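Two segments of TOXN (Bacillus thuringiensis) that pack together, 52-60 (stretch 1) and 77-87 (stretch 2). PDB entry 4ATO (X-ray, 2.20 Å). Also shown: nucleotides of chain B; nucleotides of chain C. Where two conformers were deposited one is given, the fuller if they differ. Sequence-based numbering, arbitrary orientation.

Stretch 1, residues 52-60: FVPLTSRND
Stretch 2 77-87: KRIGVLLVNNM

Two antiparallel strands often bind each other over only a few residues and leave the flanks to side-chain fit, and residues 52-60 and 77-87 of TOXN are a compact example. Strand 52-56 runs against strand 78-83 at 147° between N-to-C directions, with the axes 4.7 Å apart at closest approach; the contact buries 763 Å² summed over both sides.

The register is fixed by two neighbouring pairs. Leu55 and Leu82 form the non-hydrogen-bonded pair, CA to CA 4.6 Å, and Thr56 and Val81 the hydrogen-bonded pair, CA to CA 5.4 Å. Thr56 N donates to Val81 O and Val81 N to Thr56 O, each at 3.0 Å, while Leu83 N reaches Pro54 O at 2.9 Å and is almost linear at 170°. Beside these bonds lie CA-H...O contacts: Leu82 CA is 3.5 Å from Pro54 O, and Leu55 CA 3.6 Å from Val81 O. Backbone angles are extended, for example -94/148 at Leu55, -132/154 at Thr56 and -137/129 at Val81.

Side chains alternate between the two faces. On one, Leu55 and Leu82 adopt the same rotamer, chi1 m and chi2 t, which brings their ends together, CD2 to CD2 at 3.6 Å. Val53, chi1 t, extends this patch: its CG1 packs 3.7 Å from Leu82 CD2, and its CG2 lies 4.0 Å from Met87 CB. On the other face Thr56 and Val81, both chi1 t, stand side by side, with Thr56 CG2 3.9 Å from Val81 CB. Thr56 CG2 also meets Leu83 CD2 at 3.7 Å; Leu83 is m, t.

Beyond Leu83 the ladder gives way to a 3-10 segment at 84-85, after which the chain returns to stretch 1. The Pro54 ring, C-gamma endo, occupies the hollow of this bend: its CG is 4.0 Å from Leu83 CB and 3.6 Å from Asn86 CB, and its CD is 3.4 Å from Asn86 O. Next to it, Met87 CA approaches Phe52 O at 3.3 Å, a CA-H...O contact.

At the other end is Gly80, whose angles of 113/160 would jam a CB against the preceding carbonyl O and so call for glycine by themselves; an ideal CB would meet Thr56 O and Leu55 CD2 only at contact distance, 3.7 Å from each. Stretch 1 turns after Thr56, held by Arg58 N to Thr56 OG1 at 3.1 Å, and presents Asn59, chi1 m, to this part of the strand. Asn59 OD1 accepts a weak bond from Gly80 N at 2.9 Å, angle 125°, while Asn59 CB rests 3.7 Å from Arg78 CB. One water accepts from Arg78 NH1 at 3.0 Å and donates to Asn59 O at 2.7 Å. The adenine of A33 also docks here, its N6 donating to Arg78 O at 3.0 Å.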

# COMPACT_ATOMS: atom_id res chain seq x y z
N PHE A 52 4.15 -19.07 -26.06
CA PHE A 52 3.18 -19.68 -25.17
C PHE A 52 3.90 -20.47 -24.09
O PHE A 52 4.82 -21.24 -24.39
CB PHE A 52 2.22 -20.56 -25.97
CG PHE A 52 1.36 -19.77 -26.93
CD1 PHE A 52 0.18 -19.18 -26.50
CD2 PHE A 52 1.76 -19.58 -28.25
CE1 PHE A 52 -0.60 -18.44 -27.37
CE2 PHE A 52 0.98 -18.84 -29.13
CZ PHE A 52 -0.20 -18.27 -28.69
N VAL A 53 3.51 -20.24 -22.84
CA VAL A 53 4.17 -20.82 -21.68
C VAL A 53 3.32 -21.94 -21.10
O VAL A 53 2.20 -21.71 -20.64
CB VAL A 53 4.43 -19.76 -20.58
CG1 VAL A 53 5.25 -20.37 -19.46
CG2 VAL A 53 5.13 -18.51 -21.14
N PRO A 54 3.86 -23.16 -21.09
CA PRO A 54 3.12 -24.34 -20.66
C PRO A 54 2.87 -24.39 -19.15
O PRO A 54 3.71 -23.97 -18.37
CB PRO A 54 4.03 -25.50 -21.07
CG PRO A 54 5.43 -24.89 -21.07
CD PRO A 54 5.23 -23.48 -21.55
N LEU A 55 1.70 -24.90 -18.77
CA LEU A 55 1.39 -25.19 -17.38
C LEU A 55 1.71 -26.64 -17.05
O LEU A 55 1.60 -27.51 -17.90
CB LEU A 55 -0.10 -24.96 -17.12
CG LEU A 55 -0.47 -23.51 -16.89
CD1 LEU A 55 -1.98 -23.30 -16.93
CD2 LEU A 55 0.12 -23.08 -15.55
N THR A 56 2.10 -26.89 -15.80
CA THR A 56 2.20 -28.26 -15.31
C THR A 56 1.50 -28.36 -13.96
O THR A 56 1.38 -27.36 -13.26
CB THR A 56 3.66 -28.72 -15.19
OG1 THR A 56 3.71 -30.08 -14.71
CG2 THR A 56 4.45 -27.82 -14.27
N SER A 57 1.03 -29.55 -13.62
CA SER A 57 0.46 -29.81 -12.29
C SER A 57 1.47 -30.46 -11.34
O SER A 57 1.12 -30.78 -10.20
CB SER A 57 -0.77 -30.72 -12.40
OG SER A 57 -0.38 -32.03 -12.74
N ARG A 58 2.70 -30.67 -11.80
CA ARG A 58 3.73 -31.23 -10.91
C ARG A 58 4.21 -30.17 -9.91
O ARG A 58 5.35 -29.73 -9.95
CB ARG A 58 4.90 -31.81 -11.71
CG ARG A 58 4.54 -32.88 -12.77
CD ARG A 58 3.94 -34.16 -12.15
NE ARG A 58 2.52 -34.00 -11.85
CZ ARG A 58 1.87 -34.65 -10.88
NH1 ARG A 58 2.51 -35.52 -10.11
NH2 ARG A 58 0.57 -34.41 -10.69
N ASN A 59 3.32 -29.79 -9.00
CA ASN A 59 3.51 -28.65 -8.11
C ASN A 59 4.63 -28.76 -7.07
O ASN A 59 5.05 -27.74 -6.52
CB ASN A 59 2.19 -28.33 -7.40
CG ASN A 59 1.11 -27.87 -8.35
OD1 ASN A 59 1.38 -27.17 -9.32
ND2 ASN A 59 -0.13 -28.27 -8.08
N ASP A 60 5.09 -29.98 -6.80
CA ASP A 60 6.08 -30.20 -5.74
C ASP A 60 7.51 -30.45 -6.22
O ASP A 60 8.40 -30.73 -5.42
CB ASP A 60 5.66 -31.38 -4.86
CG ASP A 60 4.28 -31.20 -4.26
OD1 ASP A 60 4.00 -30.09 -3.75
OD2 ASP A 60 3.49 -32.16 -4.31
N LYS A 77 -3.45 -23.19 -1.79
CA LYS A 77 -3.09 -24.45 -2.38
C LYS A 77 -2.34 -24.24 -3.68
O LYS A 77 -2.56 -23.27 -4.36
CB LYS A 77 -4.33 -25.27 -2.63
CG LYS A 77 -5.31 -25.19 -1.50
CD LYS A 77 -5.64 -26.55 -0.97
CE LYS A 77 -6.86 -27.10 -1.66
NZ LYS A 77 -6.55 -28.38 -2.34
N ARG A 78 -1.45 -25.15 -4.01
CA ARG A 78 -0.71 -25.05 -5.25
C ARG A 78 -1.63 -25.45 -6.40
O ARG A 78 -2.25 -26.51 -6.37
CB ARG A 78 0.54 -25.93 -5.19
CG ARG A 78 1.43 -25.55 -4.01
CD ARG A 78 2.54 -26.56 -3.74
NE ARG A 78 3.28 -26.23 -2.52
CZ ARG A 78 4.32 -25.39 -2.49
NH1 ARG A 78 4.75 -24.82 -3.60
NH2 ARG A 78 4.93 -25.14 -1.34
N ILE A 79 -1.72 -24.58 -7.40
CA ILE A 79 -2.60 -24.85 -8.53
C ILE A 79 -1.86 -24.67 -9.85
O ILE A 79 -2.34 -23.99 -10.75
CB ILE A 79 -3.86 -23.96 -8.52
CG1 ILE A 79 -3.49 -22.49 -8.30
CG2 ILE A 79 -4.83 -24.40 -7.43
CD1 ILE A 79 -4.65 -21.54 -8.57
N GLY A 80 -0.68 -25.27 -9.98
CA GLY A 80 0.03 -25.23 -11.25
C GLY A 80 1.33 -24.44 -11.18
O GLY A 80 1.56 -23.63 -10.27
N VAL A 81 2.21 -24.71 -12.14
CA VAL A 81 3.47 -23.99 -12.25
C VAL A 81 3.66 -23.67 -13.72
O VAL A 81 3.52 -24.56 -14.57
CB VAL A 81 4.66 -24.85 -11.73
CG1 VAL A 81 5.96 -24.08 -11.84
CG2 VAL A 81 4.44 -25.29 -10.29
N LEU A 82 3.94 -22.41 -14.04
CA LEU A 82 4.23 -22.08 -15.43
C LEU A 82 5.69 -22.35 -15.67
O LEU A 82 6.54 -21.84 -14.93
CB LEU A 82 3.96 -20.62 -15.73
CG LEU A 82 2.53 -20.19 -16.05
CD1 LEU A 82 2.43 -18.67 -15.97
CD2 LEU A 82 2.14 -20.69 -17.42
N LEU A 83 5.99 -23.15 -16.69
CA LEU A 83 7.37 -23.48 -17.05
C LEU A 83 7.94 -22.51 -18.10
O LEU A 83 7.88 -22.78 -19.31
CB LEU A 83 7.45 -24.90 -17.58
CG LEU A 83 6.80 -25.94 -16.66
CD1 LEU A 83 6.85 -27.35 -17.29
CD2 LEU A 83 7.47 -25.94 -15.28
N VAL A 84 8.50 -21.39 -17.66
CA VAL A 84 9.02 -20.46 -18.66
C VAL A 84 10.20 -21.07 -19.43
O VAL A 84 10.41 -20.73 -20.60
CB VAL A 84 9.26 -19.01 -18.13
CG1 VAL A 84 9.00 -18.92 -16.64
CG2 VAL A 84 10.64 -18.49 -18.51
N ASN A 85 10.91 -22.02 -18.82
CA ASN A 85 11.98 -22.75 -19.52
C ASN A 85 11.48 -23.56 -20.72
O ASN A 85 12.26 -23.84 -21.63
CB ASN A 85 12.74 -23.68 -18.57
CG ASN A 85 11.83 -24.65 -17.82
OD1 ASN A 85 10.77 -24.26 -17.32
ND2 ASN A 85 12.24 -25.91 -17.73
N ASN A 86 10.21 -23.95 -20.71
CA ASN A 86 9.65 -24.70 -21.83
C ASN A 86 8.71 -23.89 -22.74
O ASN A 86 7.91 -24.47 -23.46
CB ASN A 86 8.90 -25.94 -21.34
CG ASN A 86 9.78 -26.90 -20.54
OD1 ASN A 86 9.33 -27.53 -19.60
ND2 ASN A 86 11.04 -27.02 -20.94
N MET A 87 8.80 -22.57 -22.71
CA MET A 87 7.96 -21.76 -23.59
C MET A 87 8.30 -22.00 -25.06
O MET A 87 9.45 -22.30 -25.40
CB MET A 87 8.03 -20.27 -23.23
CG MET A 87 9.32 -19.59 -23.60
SD MET A 87 9.27 -17.86 -23.11
CE MET A 87 11.01 -17.53 -22.83
P A B 33 -8.10 -34.08 -11.45
OP1 A B 33 -8.70 -35.31 -12.02
OP2 A B 33 -7.39 -34.16 -10.14
O5' A B 33 -7.17 -33.39 -12.52
C5' A B 33 -7.71 -32.67 -13.61
C4' A B 33 -6.61 -32.07 -14.44
O4' A B 33 -6.07 -30.91 -13.74
C3' A B 33 -5.43 -33.00 -14.69
O3' A B 33 -4.84 -32.67 -15.92
C2' A B 33 -4.47 -32.64 -13.55
O2' A B 33 -3.11 -32.90 -13.83
C1' A B 33 -4.73 -31.15 -13.35
N9 A B 33 -4.58 -30.74 -11.96
C8 A B 33 -5.06 -31.43 -10.87
N7 A B 33 -4.79 -30.85 -9.72
C5 A B 33 -4.08 -29.72 -10.09
C6 A B 33 -3.50 -28.69 -9.33
N6 A B 33 -3.56 -28.62 -8.00
N1 A B 33 -2.86 -27.70 -10.00
C2 A B 33 -2.81 -27.76 -11.34
N3 A B 33 -3.31 -28.67 -12.16
C4 A B 33 -3.93 -29.64 -11.46
P A C 3 13.15 -35.16 -12.78
OP1 A C 3 13.76 -35.98 -11.70
OP2 A C 3 11.94 -34.37 -12.48
O5' A C 3 14.26 -34.23 -13.45
C5' A C 3 15.48 -34.78 -13.94
C4' A C 3 16.27 -33.77 -14.73
O4' A C 3 15.63 -33.54 -16.01
C3' A C 3 16.38 -32.38 -14.10
O3' A C 3 17.42 -32.30 -13.14
C2' A C 3 16.59 -31.48 -15.32
O2' A C 3 17.95 -31.50 -15.73
C1' A C 3 15.75 -32.18 -16.38
N9 A C 3 14.40 -31.60 -16.50
C8 A C 3 13.30 -31.85 -15.71
N7 A C 3 12.21 -31.21 -16.08
C5 A C 3 12.62 -30.49 -17.19
C6 A C 3 11.93 -29.60 -18.04
N6 A C 3 10.65 -29.28 -17.88
N1 A C 3 12.62 -29.05 -19.06
C2 A C 3 13.92 -29.37 -19.21
N3 A C 3 14.67 -30.19 -18.48
C4 A C 3 13.96 -30.73 -17.47
P A C 2 7.73 -34.66 -14.32
OP1 A C 2 7.61 -35.14 -12.93
OP2 A C 2 7.58 -33.21 -14.59
O5' A C 2 9.08 -35.18 -14.96
C5' A C 2 9.60 -36.46 -14.67
C4' A C 2 10.89 -36.68 -15.41
O4' A C 2 10.65 -36.48 -16.83
C3' A C 2 12.01 -35.71 -15.06
O3' A C 2 12.77 -36.16 -13.97
C2' A C 2 12.81 -35.59 -16.36
O2' A C 2 13.74 -36.66 -16.47
C1' A C 2 11.73 -35.80 -17.42
N9 A C 2 11.22 -34.54 -18.00
C8 A C 2 10.03 -33.93 -17.68
N7 A C 2 9.76 -32.86 -18.40
C5 A C 2 10.83 -32.79 -19.28
C6 A C 2 11.14 -31.88 -20.31
N6 A C 2 10.36 -30.86 -20.62
N1 A C 2 12.28 -32.06 -21.01
C2 A C 2 13.06 -33.10 -20.67
N3 A C 2 12.87 -34.02 -19.73
C4 A C 2 11.73 -33.81 -19.06
O HOH W 1 4.27 -25.11 -6.50